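Local structure of methylmalonyl-CoA carboxyltransferase 5S subunit (Propionibacterium freudenreichii subsp. shermanii, 1RQB) at residues E18-R23 against T275-N280; L201-A206 against T234-M239; D208-I213 against A244-V249; V249-S254 against E266-M271. The protein transfers a carboxyl group from the biotin of the 1.3S subunit to pyruvate, forming oxaloacetate, with a bound cobalt ion in each subunit. All blocks are in the same frame, centred on the assembly; numbering follows the deposited sequence.

Interaction 1. Residues E18-R23 against T275-N280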
loop_
_atom_site.group_PDB
_atom_site.type_symbol
_atom_site.label_atom_id
_atom_site.label_comp_id
_atom_site.label_asym_id
_atom_site.label_seq_id
_atom_site.Cartn_x
_atom_site.Cartn_y
_atom_site.Cartn_z
ATOM N N GLU A 18 0.748 -20.193 -18.223
ATOM C CA GLU A 18 0.066 -21.315 -17.568
ATOM C C GLU A 18 -0.239 -20.914 -16.124
ATOM O O GLU A 18 0.626 -20.380 -15.431
ATOM C CB GLU A 18 0.974 -22.537 -17.594
ATOM C CG GLU A 18 0.402 -23.759 -16.910
ATOM C CD GLU A 18 1.240 -24.988 -17.182
ATOM O OE1 GLU A 18 1.205 -25.479 -18.332
ATOM O OE2 GLU A 18 1.944 -25.451 -16.257
ATOM N N VAL A 19 -1.470 -21.147 -15.672
ATOM C CA VAL A 19 -1.832 -20.799 -14.290
ATOM C C VAL A 19 -2.444 -22.029 -13.617
ATOM O O VAL A 19 -2.966 -22.918 -14.290
ATOM C CB VAL A 19 -2.812 -19.600 -14.229
ATOM C CG1 VAL A 19 -2.149 -18.371 -14.843
ATOM C CG2 VAL A 19 -4.119 -19.923 -14.960
ATOM N N SER A 20 -2.378 -22.075 -12.294
ATOM C CA SER A 20 -2.884 -23.240 -11.553
ATOM C C SER A 20 -4.403 -23.359 -11.685
ATOM O O SER A 20 -5.105 -22.406 -12.021
ATOM C CB SER A 20 -2.473 -23.165 -10.073
ATOM O OG SER A 20 -2.908 -21.958 -9.466
ATOM N N GLU A 21 -4.888 -24.566 -11.415
ATOM C CA GLU A 21 -6.322 -24.877 -11.492
ATOM C C GLU A 21 -7.070 -24.097 -10.409
ATOM O O GLU A 21 -6.488 -23.725 -9.392
ATOM C CB GLU A 21 -6.538 -26.379 -11.256
ATOM C CG GLU A 21 -6.177 -26.866 -9.848
ATOM C CD GLU A 21 -4.685 -26.829 -9.533
ATOM O OE1 GLU A 21 -4.330 -27.029 -8.348
ATOM O OE2 GLU A 21 -3.865 -26.614 -10.456
ATOM N N PRO A 22 -8.369 -23.823 -10.626
ATOM C CA PRO A 22 -9.184 -23.095 -9.648
ATOM C C PRO A 22 -9.048 -23.828 -8.312
ATOM O O PRO A 22 -9.090 -25.057 -8.275
ATOM C CB PRO A 22 -10.589 -23.205 -10.228
ATOM C CG PRO A 22 -10.316 -23.160 -11.727
ATOM C CD PRO A 22 -9.137 -24.099 -11.858
ATOM N N ARG A 23 -8.898 -23.091 -7.214
ATOM C CA ARG A 23 -8.691 -23.761 -5.922
ATOM C C ARG A 23 -8.750 -22.735 -4.787
ATOM O O ARG A 23 -8.732 -21.529 -5.024
ATOM C CB ARG A 23 -7.297 -24.405 -5.937
ATOM C CG ARG A 23 -6.174 -23.368 -6.120
ATOM C CD ARG A 23 -4.793 -23.984 -6.511
ATOM N NE ARG A 23 -3.790 -22.921 -6.650
ATOM C CZ ARG A 23 -3.089 -22.458 -5.622
ATOM N NH1 ARG A 23 -3.283 -22.993 -4.434
ATOM N NH2 ARG A 23 -2.247 -21.428 -5.753
ATOM N N THR A 275 -11.413 -14.906 -10.434
ATOM C CA THR A 275 -10.193 -15.449 -11.054
ATOM C C THR A 275 -10.191 -16.980 -11.016
ATOM O O THR A 275 -9.351 -17.614 -11.653
ATOM C CB THR A 275 -8.918 -15.031 -10.274
ATOM O OG1 THR A 275 -8.980 -15.585 -8.950
ATOM C CG2 THR A 275 -8.798 -13.503 -10.180
ATOM N N GLY A 276 -11.100 -17.573 -10.248
ATOM C CA GLY A 276 -11.102 -19.027 -10.097
ATOM C C GLY A 276 -10.461 -19.390 -8.760
ATOM O O GLY A 276 -10.616 -20.501 -8.255
ATOM N N TYR A 277 -9.713 -18.457 -8.177
ATOM C CA TYR A 277 -9.091 -18.713 -6.869
ATOM C C TYR A 277 -9.942 -18.042 -5.792
ATOM O O TYR A 277 -10.630 -17.054 -6.046
ATOM C CB TYR A 277 -7.680 -18.118 -6.800
ATOM C CG TYR A 277 -6.807 -18.552 -7.938
ATOM C CD1 TYR A 277 -6.391 -17.636 -8.906
ATOM C CD2 TYR A 277 -6.411 -19.889 -8.068
ATOM C CE1 TYR A 277 -5.594 -18.032 -9.978
ATOM C CE2 TYR A 277 -5.618 -20.300 -9.144
ATOM C CZ TYR A 277 -5.212 -19.357 -10.093
ATOM O OH TYR A 277 -4.418 -19.731 -11.147
ATOM N N THR A 278 -9.910 -18.594 -4.593
ATOM C CA THR A 278 -10.670 -17.975 -3.500
ATOM C C THR A 278 -10.027 -18.364 -2.167
ATOM O O THR A 278 -9.114 -19.186 -2.125
ATOM C CB THR A 278 -12.155 -18.422 -3.564
ATOM O OG1 THR A 278 -12.943 -17.584 -2.711
ATOM C CG2 THR A 278 -12.303 -19.876 -3.137
ATOM N N THR A 279 -10.464 -17.715 -1.096
ATOM C CA THR A 279 -9.992 -18.031 0.261
ATOM C C THR A 279 -11.226 -18.459 1.058
ATOM O O THR A 279 -12.353 -18.268 0.606
ATOM C CB THR A 279 -9.422 -16.804 0.995
ATOM O OG1 THR A 279 -10.501 -15.927 1.339
ATOM C CG2 THR A 279 -8.403 -16.059 0.128
ATOM N N ASN A 280 -11.038 -19.037 2.231
ATOM C CA ASN A 280 -12.223 -19.415 3.013
ATOM C C ASN A 280 -12.327 -18.501 4.235
ATOM O O ASN A 280 -12.708 -18.939 5.319
ATOM C CB ASN A 280 -12.165 -20.890 3.445
ATOM C CG ASN A 280 -11.006 -21.190 4.368
ATOM O OD1 ASN A 280 -9.852 -21.208 3.941
ATOM N ND2 ASN A 280 -11.306 -21.435 5.645
#
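The phenol of Tyr277 reaches across to residues 18-23 and donates from OH to Ser20 O at 2.9 Å. The hydroxyl comes in 30° from the carbonyl plane. Val19 CB lies 3.5 Å from the same Tyr277 OH. Further back on the ring, Arg23 CG meets the edge at Tyr277 CD2, in the ring plane, 4.0 Å away. Tyr277 CG stands beside its own backbone N (chi1 -53°), which carries the ring toward residues 18-23. The backbones join beside this ring. Thr278 N donates to Arg23 O at 3.2 Å, and Arg23 N makes a weak bond to Gly276 O. Behind this shell, Arg23 NE donates to Ser20 OG at 3.1 Å, with the oxygen in the guanidinium plane. Arg23 NH2 goes on to Val246 O and Ile242 O, and Ser20 OG is bonded to Ile242 O. The chain entering the barrel strand 23-29 is thus tied to both the 277-278 strand and the end of helix 234-243. A phenylalanine in place of Tyr277 would probably leave Ser20 O without the bond from the phenol. Ser20 O also accepts from Arg15 NH1 of the second subunit, so one carbonyl serves both the fold and the dimer interface.

Interaction 2. Residues L201-A206 against T234-M239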
loop_
_atom_site.group_PDB
_atom_site.type_symbol
_atom_site.label_atom_id
_atom_site.label_comp_id
_atom_site.label_asym_id
_atom_site.label_seq_id
_atom_site.Cartn_x
_atom_site.Cartn_y
_atom_site.Cartn_z
ATOM N N LEU A 201 11.059 -9.764 -3.434
ATOM C CA LEU A 201 10.501 -10.724 -4.400
ATOM C C LEU A 201 9.549 -10.041 -5.384
ATOM O O LEU A 201 8.454 -9.613 -5.022
ATOM C CB LEU A 201 9.769 -11.854 -3.663
ATOM C CG LEU A 201 9.248 -12.981 -4.561
ATOM C CD1 LEU A 201 10.423 -13.774 -5.157
ATOM C CD2 LEU A 201 8.372 -13.919 -3.722
ATOM N N LYS A 202 9.982 -9.954 -6.637
ATOM C CA LYS A 202 9.151 -9.351 -7.689
ATOM C C LYS A 202 8.227 -10.427 -8.262
ATOM O O LYS A 202 8.429 -11.618 -8.031
ATOM C CB LYS A 202 10.023 -8.724 -8.785
ATOM C CG LYS A 202 10.793 -7.477 -8.307
ATOM C CD LYS A 202 11.577 -6.856 -9.449
ATOM C CE LYS A 202 12.238 -5.545 -9.037
ATOM N NZ LYS A 202 12.728 -4.807 -10.240
ATOM N N PRO A 203 7.198 -10.011 -9.013
ATOM C CA PRO A 203 6.228 -10.929 -9.612
ATOM C C PRO A 203 6.751 -12.088 -10.465
ATOM O O PRO A 203 6.355 -13.232 -10.255
ATOM C CB PRO A 203 5.330 -10.000 -10.424
ATOM C CG PRO A 203 5.342 -8.747 -9.614
ATOM C CD PRO A 203 6.815 -8.613 -9.267
ATOM N N GLN A 204 7.642 -11.820 -11.417
ATOM C CA GLN A 204 8.094 -12.917 -12.287
ATOM C C GLN A 204 8.921 -13.931 -11.492
ATOM O O GLN A 204 8.765 -15.138 -11.666
ATOM C CB GLN A 204 8.893 -12.394 -13.483
ATOM C CG GLN A 204 9.088 -13.479 -14.540
ATOM C CD GLN A 204 7.758 -13.934 -15.117
ATOM O OE1 GLN A 204 6.992 -13.121 -15.633
ATOM N NE2 GLN A 204 7.472 -15.234 -15.023
ATOM N N PRO A 205 9.839 -13.454 -10.637
ATOM C CA PRO A 205 10.644 -14.390 -9.836
ATOM C C PRO A 205 9.741 -15.223 -8.923
ATOM O O PRO A 205 9.967 -16.414 -8.718
ATOM C CB PRO A 205 11.569 -13.461 -9.049
ATOM C CG PRO A 205 11.788 -12.320 -9.996
ATOM C CD PRO A 205 10.415 -12.096 -10.607
ATOM N N ALA A 206 8.698 -14.601 -8.372
ATOM C CA ALA A 206 7.772 -15.332 -7.494
ATOM C C ALA A 206 7.166 -16.506 -8.270
ATOM O O ALA A 206 7.168 -17.649 -7.815
ATOM C CB ALA A 206 6.642 -14.388 -6.997
ATOM N N THR A 234 5.003 -6.423 -3.771
ATOM C CA THR A 234 4.721 -7.826 -3.428
ATOM C C THR A 234 3.252 -8.249 -3.463
ATOM O O THR A 234 2.982 -9.450 -3.459
ATOM C CB THR A 234 5.349 -8.205 -2.075
ATOM O OG1 THR A 234 4.772 -7.404 -1.043
ATOM C CG2 THR A 234 6.870 -7.991 -2.121
ATOM N N GLU A 235 2.274 -7.350 -3.479
ATOM C CA GLU A 235 0.918 -7.915 -3.566
ATOM C C GLU A 235 0.743 -8.502 -4.967
ATOM O O GLU A 235 0.035 -9.487 -5.175
ATOM C CB GLU A 235 -0.166 -6.877 -3.278
ATOM C CG GLU A 235 -1.550 -7.522 -3.217
ATOM C CD GLU A 235 -2.600 -6.605 -2.627
ATOM O OE1 GLU A 235 -2.488 -6.258 -1.435
ATOM O OE2 GLU A 235 -3.538 -6.229 -3.351
ATOM N N VAL A 236 1.413 -7.906 -5.944
ATOM C CA VAL A 236 1.333 -8.462 -7.302
ATOM C C VAL A 236 2.102 -9.786 -7.315
ATOM O O VAL A 236 1.730 -10.723 -8.017
ATOM C CB VAL A 236 1.928 -7.498 -8.324
ATOM C CG1 VAL A 236 1.794 -8.091 -9.735
ATOM C CG2 VAL A 236 1.186 -6.162 -8.246
ATOM N N SER A 237 3.168 -9.865 -6.517
ATOM C CA SER A 237 3.955 -11.103 -6.410
ATOM C C SER A 237 3.080 -12.203 -5.806
ATOM O O SER A 237 3.159 -13.358 -6.220
ATOM C CB SER A 237 5.208 -10.879 -5.550
ATOM O OG SER A 237 6.041 -9.888 -6.150
ATOM N N LEU A 238 2.257 -11.860 -4.815
ATOM C CA LEU A 238 1.348 -12.850 -4.216
ATOM C C LEU A 238 0.402 -13.392 -5.291
ATOM O O LEU A 238 0.146 -14.593 -5.358
ATOM C CB LEU A 238 0.515 -12.222 -3.098
ATOM C CG LEU A 238 1.013 -12.396 -1.662
ATOM C CD1 LEU A 238 2.418 -11.904 -1.529
ATOM C CD2 LEU A 238 0.084 -11.662 -0.706
HETATM N N MSE A 239 -0.128 -12.509 -6.131
HETATM C CA MSE A 239 -1.047 -12.951 -7.193
HETATM C C MSE A 239 -0.310 -13.903 -8.138
HETATM O O MSE A 239 -0.845 -14.943 -8.517
HETATM C CB MSE A 239 -1.581 -11.757 -7.992
HETATM C CG MSE A 239 -2.534 -12.148 -9.129
HETATM SE SE MSE A 239 -4.265 -12.847 -8.480
HETATM C CE MSE A 239 -3.988 -14.708 -8.789
#
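Ser237 and Leu201 make the polar link in a buried, close contact between the starts of two successive helices of the TIM barrel, 203-217 and 234-243. The backbones nearly touch: Pro203 CA and Ser237 CA are 3.9 Å apart. This approach puts Ser237 CB and OG directly against Leu201 O and the proline. Ser237 OG stands beside its own backbone N (chi1 -61°) and donates to Leu201 O at 2.7 Å. The hydroxyl approaches 34° out of the carbonyl plane. Ser237 OG also lies 3.1 Å from Pro203 N, which has no hydrogen to give, so that approach is plain contact. The proline ring flanks the hydroxyl, with Pro203 CD 3.5 Å from Ser237 OG. Next to it on the same ring, Pro203 CG packs on Val236 CG1 at 3.6 Å. Val236 CG1, anti to its backbone N (chi1 -178°), is the branch that meets the proline. One helical turn on, Ala206 CB rests 3.7 Å from Ser237 O. Thr234 CG2 adds a methyl beside Leu201 O at 3.7 Å. Thr234 OG1 is used differently: it bonds to the backbone O of His228, a cobalt ligand, and to Asn263 ND2. Lys202 holds the N-cap position before helix 203-217, and its NZ forms salt bridges with Glu270 and Glu273 of the second subunit. Inward, Leu201 and Leu238 both touch Leu225 of strand 223-225. Leu238 and Met239 carry helix 234-243 onto its next neighbour, helix 265-271.

Interaction 3. Residues D208-I213 against A244-V249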
loop_
_atom_site.group_PDB
_atom_site.type_symbol
_atom_site.label_atom_id
_atom_site.label_comp_id
_atom_site.label_asym_id
_atom_site.label_seq_id
_atom_site.Cartn_x
_atom_site.Cartn_y
_atom_site.Cartn_z
ATOM N N ASP A 208 8.230 -17.907 -11.154
ATOM C CA ASP A 208 9.278 -18.838 -11.600
ATOM C C ASP A 208 9.782 -19.755 -10.481
ATOM O O ASP A 208 9.965 -20.953 -10.689
ATOM C CB ASP A 208 10.472 -18.075 -12.185
ATOM C CG ASP A 208 10.134 -17.351 -13.478
ATOM O OD1 ASP A 208 9.026 -17.544 -14.010
ATOM O OD2 ASP A 208 10.995 -16.587 -13.970
ATOM N N ILE A 209 10.015 -19.215 -9.293
ATOM C CA ILE A 209 10.531 -20.042 -8.193
ATOM C C ILE A 209 9.461 -21.016 -7.694
ATOM O O ILE A 209 9.729 -22.204 -7.518
ATOM C CB ILE A 209 11.048 -19.152 -7.018
ATOM C CG1 ILE A 209 12.313 -18.406 -7.458
ATOM C CG2 ILE A 209 11.376 -20.011 -5.795
ATOM C CD1 ILE A 209 12.697 -17.236 -6.540
ATOM N N ILE A 210 8.253 -20.523 -7.454
ATOM C CA ILE A 210 7.177 -21.395 -6.958
ATOM C C ILE A 210 6.896 -22.499 -7.979
ATOM O O ILE A 210 6.724 -23.665 -7.627
ATOM C CB ILE A 210 5.863 -20.612 -6.720
ATOM C CG1 ILE A 210 6.052 -19.572 -5.611
ATOM C CG2 ILE A 210 4.740 -21.578 -6.345
ATOM C CD1 ILE A 210 6.401 -20.160 -4.291
ATOM N N LYS A 211 6.867 -22.127 -9.248
ATOM C CA LYS A 211 6.603 -23.102 -10.317
ATOM C C LYS A 211 7.735 -24.131 -10.385
ATOM O O LYS A 211 7.487 -25.327 -10.530
ATOM C CB LYS A 211 6.472 -22.358 -11.650
ATOM C CG LYS A 211 5.965 -23.211 -12.805
ATOM C CD LYS A 211 4.563 -23.733 -12.480
ATOM C CE LYS A 211 3.961 -24.507 -13.647
ATOM N NZ LYS A 211 3.689 -23.604 -14.799
ATOM N N ALA A 212 8.984 -23.688 -10.270
ATOM C CA ALA A 212 10.121 -24.616 -10.370
ATOM C C ALA A 212 10.130 -25.605 -9.204
ATOM O O ALA A 212 10.470 -26.775 -9.380
ATOM C CB ALA A 212 11.444 -23.846 -10.435
ATOM N N ILE A 213 9.771 -25.147 -8.011
ATOM C CA ILE A 213 9.751 -26.043 -6.845
ATOM C C ILE A 213 8.644 -27.085 -7.021
ATOM O O ILE A 213 8.866 -28.278 -6.816
ATOM C CB ILE A 213 9.534 -25.246 -5.529
ATOM C CG1 ILE A 213 10.772 -24.380 -5.251
ATOM C CG2 ILE A 213 9.323 -26.213 -4.351
ATOM C CD1 ILE A 213 10.669 -23.474 -3.997
ATOM N N ALA A 244 1.133 -19.551 -9.798
ATOM C CA ALA A 244 2.155 -20.602 -9.908
ATOM C C ALA A 244 1.816 -21.798 -9.015
ATOM O O ALA A 244 2.489 -22.826 -9.077
ATOM C CB ALA A 244 3.527 -20.050 -9.554
ATOM N N GLY A 245 0.795 -21.666 -8.173
ATOM C CA GLY A 245 0.399 -22.780 -7.320
ATOM C C GLY A 245 0.710 -22.726 -5.828
ATOM O O GLY A 245 0.626 -23.749 -5.147
ATOM N N VAL A 246 1.056 -21.555 -5.303
ATOM C CA VAL A 246 1.373 -21.461 -3.870
ATOM C C VAL A 246 0.154 -21.877 -3.044
ATOM O O VAL A 246 -0.988 -21.562 -3.376
ATOM C CB VAL A 246 1.866 -20.037 -3.494
ATOM C CG1 VAL A 246 0.682 -19.059 -3.338
ATOM C CG2 VAL A 246 2.693 -20.118 -2.214
ATOM N N ASP A 247 0.415 -22.568 -1.941
ATOM C CA ASP A 247 -0.656 -23.119 -1.097
ATOM C C ASP A 247 -1.202 -22.116 -0.079
ATOM O O ASP A 247 -2.407 -22.090 0.161
ATOM C CB ASP A 247 -0.127 -24.352 -0.364
ATOM C CG ASP A 247 0.373 -25.412 -1.328
ATOM O OD1 ASP A 247 -0.445 -26.257 -1.740
ATOM O OD2 ASP A 247 1.568 -25.378 -1.703
ATOM N N VAL A 248 -0.325 -21.313 0.520
ATOM C CA VAL A 248 -0.735 -20.370 1.571
ATOM C C VAL A 248 0.056 -19.066 1.441
ATOM O O VAL A 248 1.242 -19.095 1.115
ATOM C CB VAL A 248 -0.396 -20.936 2.999
ATOM C CG1 VAL A 248 -0.779 -19.906 4.102
ATOM C CG2 VAL A 248 -1.085 -22.290 3.225
ATOM N N VAL A 249 -0.582 -17.919 1.692
ATOM C CA VAL A 249 0.155 -16.647 1.674
ATOM C C VAL A 249 -0.074 -15.935 3.009
ATOM O O VAL A 249 -1.141 -16.078 3.606
ATOM C CB VAL A 249 -0.266 -15.735 0.472
ATOM C CG1 VAL A 249 0.119 -16.425 -0.866
ATOM C CG2 VAL A 249 -1.753 -15.453 0.508
#
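Ile210 CG2 lies over the flat peptide groups that lead out of helix 234-243. It sits above the face of the Ala244-Gly245 peptide, 3.8 Å from Ala244 O. It also covers a face of the next peptide, at 3.8 Å from Val246 N. Lys211 CD lies 4.1 Å from Ala244 O, about 20° out of the first peptide's plane. The other contacts are between aliphatic groups. Ala244 CB points at the helix and meets Ile210 CB at 3.7 Å, with Lys211 CB a little further off at 4.3 Å. Ile210 CG2 is anti to its own backbone N, while CG1 stands beside that N (chi1 -64°). The outer end of this second branch, CD1, reaches Val246 CG2 at 4.3 Å. The contact belongs to the alpha-beta part of a TIM barrel. Helix 234-243 ends in a Schellman motif at Gly245, whose phi of 107° would bring a CB too close to the carbonyl oxygen of Ala244. The chain then turns into strand 248-251, and the turn packs on helix 203-217, the one before helix 234-243. Between helix 203-217 and the sheet, Ile210 and Val246 both touch Ile223 of strand 223-225. Lys211 is bent at chi2 and chi4, and its NZ forms a salt bridge with Glu18. Asp247, in the same turn, forms a salt bridge through OD2 with Lys214, about one helical turn after Lys211, and this OD2 also accepts from Ile223 N.

Interaction 4. Residues V249-S254 against E266-M271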
loop_
_atom_site.group_PDB
_atom_site.type_symbol
_atom_site.label_atom_id
_atom_site.label_comp_id
_atom_site.label_asym_id
_atom_site.label_seq_id
_atom_site.Cartn_x
_atom_site.Cartn_y
_atom_site.Cartn_z
ATOM N N VAL A 249 -0.582 -17.919 1.692
ATOM C CA VAL A 249 0.155 -16.647 1.674
ATOM C C VAL A 249 -0.074 -15.935 3.009
ATOM O O VAL A 249 -1.141 -16.078 3.606
ATOM C CB VAL A 249 -0.266 -15.735 0.472
ATOM C CG1 VAL A 249 0.119 -16.425 -0.866
ATOM C CG2 VAL A 249 -1.753 -15.453 0.508
ATOM N N ASP A 250 0.944 -15.223 3.513
ATOM C CA ASP A 250 0.850 -14.510 4.796
ATOM C C ASP A 250 0.410 -13.063 4.565
ATOM O O ASP A 250 0.919 -12.384 3.674
ATOM C CB ASP A 250 2.202 -14.469 5.523
ATOM C CG ASP A 250 2.744 -15.840 5.865
ATOM O OD1 ASP A 250 2.109 -16.853 5.504
ATOM O OD2 ASP A 250 3.821 -15.891 6.501
ATOM N N THR A 251 -0.520 -12.587 5.394
ATOM C CA THR A 251 -1.021 -11.210 5.284
ATOM C C THR A 251 -1.322 -10.670 6.684
ATOM O O THR A 251 -1.325 -11.407 7.669
ATOM C CB THR A 251 -2.328 -11.149 4.438
ATOM O OG1 THR A 251 -3.351 -11.906 5.103
ATOM C CG2 THR A 251 -2.106 -11.745 3.039
ATOM N N ALA A 252 -1.585 -9.371 6.755
ATOM C CA ALA A 252 -1.906 -8.724 8.037
ATOM C C ALA A 252 -3.231 -7.975 7.889
ATOM O O ALA A 252 -3.465 -7.333 6.866
ATOM C CB ALA A 252 -0.791 -7.728 8.424
ATOM N N ILE A 253 -4.082 -8.036 8.915
ATOM C CA ILE A 253 -5.373 -7.330 8.865
ATOM C C ILE A 253 -5.115 -5.893 8.404
ATOM O O ILE A 253 -4.139 -5.263 8.809
ATOM C CB ILE A 253 -6.097 -7.416 10.236
ATOM C CG1 ILE A 253 -7.617 -7.228 10.045
ATOM C CG2 ILE A 253 -5.506 -6.408 11.206
ATOM C CD1 ILE A 253 -8.284 -8.364 9.266
ATOM N N SER A 254 -6.013 -5.361 7.572
ATOM C CA SER A 254 -5.817 -4.068 6.897
ATOM C C SER A 254 -5.481 -2.886 7.812
ATOM O O SER A 254 -4.743 -1.997 7.387
ATOM C CB SER A 254 -7.019 -3.739 5.993
ATOM O OG SER A 254 -8.198 -3.520 6.737
ATOM N N GLU A 266 -7.678 -8.527 3.950
ATOM C CA GLU A 266 -8.941 -8.343 3.220
ATOM C C GLU A 266 -8.686 -8.010 1.748
ATOM O O GLU A 266 -9.438 -8.445 0.877
ATOM C CB GLU A 266 -9.773 -7.245 3.866
ATOM C CG GLU A 266 -10.067 -7.500 5.338
ATOM C CD GLU A 266 -9.187 -6.653 6.242
ATOM O OE1 GLU A 266 -7.946 -6.830 6.231
ATOM O OE2 GLU A 266 -9.739 -5.792 6.950
ATOM N N SER A 267 -7.648 -7.228 1.461
ATOM C CA SER A 267 -7.354 -6.875 0.064
ATOM C C SER A 267 -6.964 -8.132 -0.718
ATOM O O SER A 267 -7.405 -8.332 -1.850
ATOM C CB SER A 267 -6.222 -5.849 0.004
ATOM O OG SER A 267 -6.613 -4.640 0.640
ATOM N N VAL A 268 -6.143 -8.987 -0.113
ATOM C CA VAL A 268 -5.720 -10.221 -0.790
ATOM C C VAL A 268 -6.931 -11.129 -1.014
ATOM O O VAL A 268 -7.066 -11.750 -2.067
ATOM C CB VAL A 268 -4.620 -10.952 0.018
ATOM C CG1 VAL A 268 -4.381 -12.348 -0.535
ATOM C CG2 VAL A 268 -3.333 -10.154 -0.070
ATOM N N ALA A 269 -7.846 -11.185 -0.049
ATOM C CA ALA A 269 -9.021 -12.048 -0.241
ATOM C C ALA A 269 -9.938 -11.478 -1.326
ATOM O O ALA A 269 -10.418 -12.213 -2.189
ATOM C CB ALA A 269 -9.805 -12.202 1.075
ATOM N N GLU A 270 -10.182 -10.168 -1.293
ATOM C CA GLU A 270 -11.102 -9.544 -2.258
ATOM C C GLU A 270 -10.566 -9.545 -3.692
ATOM O O GLU A 270 -11.337 -9.679 -4.640
ATOM C CB GLU A 270 -11.407 -8.100 -1.853
ATOM C CG GLU A 270 -12.140 -7.969 -0.538
ATOM C CD GLU A 270 -13.657 -7.972 -0.688
ATOM O OE1 GLU A 270 -14.176 -8.347 -1.768
ATOM O OE2 GLU A 270 -14.332 -7.598 0.292
HETATM N N MSE A 271 -9.261 -9.413 -3.869
HETATM C CA MSE A 271 -8.690 -9.314 -5.220
HETATM C C MSE A 271 -8.875 -10.603 -6.028
HETATM O O MSE A 271 -8.731 -10.579 -7.248
HETATM C CB MSE A 271 -7.195 -9.006 -5.156
HETATM C CG MSE A 271 -6.336 -10.172 -4.683
HETATM SE SE MSE A 271 -4.398 -9.768 -4.605
HETATM C CE MSE A 271 -3.674 -11.570 -4.551
#
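Residues 249-254, on strand 248-251 and the chain after it, run past residues 266-271 of helix 265-271, with CA atoms 7.7 Å apart at Thr251 and Val268 and 6.4 Å apart at Ser254 and Glu266. Glu266 grips Ser254 with both carboxylate oxygens. Ser254 N donates to the syn lone pair of Glu266 OE1 at 2.8 Å. Ser254 OG donates to Glu266 OE2 at 2.8 Å, from above the carboxylate plane. The Glu266 chain is turned about CB-CG (chi2 103°), which places CD toward the loop. Ile253 CD1 lies 3.4 Å from Glu266 OE1. An alanine in place of Glu266 would probably leave Ser254 N and OG without these acceptors and free the loop to shift. Further up the strand the contact is apolar. Thr251 CG2 meets Val268 CG2 at 3.7 Å, and Val249 CG2 meets Val268 CG1 at 4.2 Å. Thr251 OG1 bonds instead to Thr265 OG1. This is a barrel strand covered by the helix that follows it. Asp250 accepts from ND1 of the cobalt ligand His226. Around the pair, Ile27 of strand 23-29 touches Val249, Thr251 and Val268, Leu238 of helix 234-243 packs on Val268, and Arg290 of helix 283-296 packs on Ser254 and Glu266.

The four contacts form one side of the TIM barrel. Interactions 1 and 3 are directly bonded: Glu18 OE2 meets Lys211 NZ in a 2.9 Å salt bridge, and Arg23 NH2 lies 2.7 Å from Val246 O, a probable hydrogen bond. Interactions 2 and 3 share helix 203-217, and interactions 3 and 4 share Val249. Helix 234-243 joins the rest: Met239 CE touches Tyr277 CD1 at 3.8 Å, and Leu238 CD2 touches Val268 CG2 at 3.8 Å. In interactions 2 and 4 the side chains of Thr234 and Thr251 are each about 11 Å from the cobalt. Interactions 1, 2 and 4 also reach the second subunit.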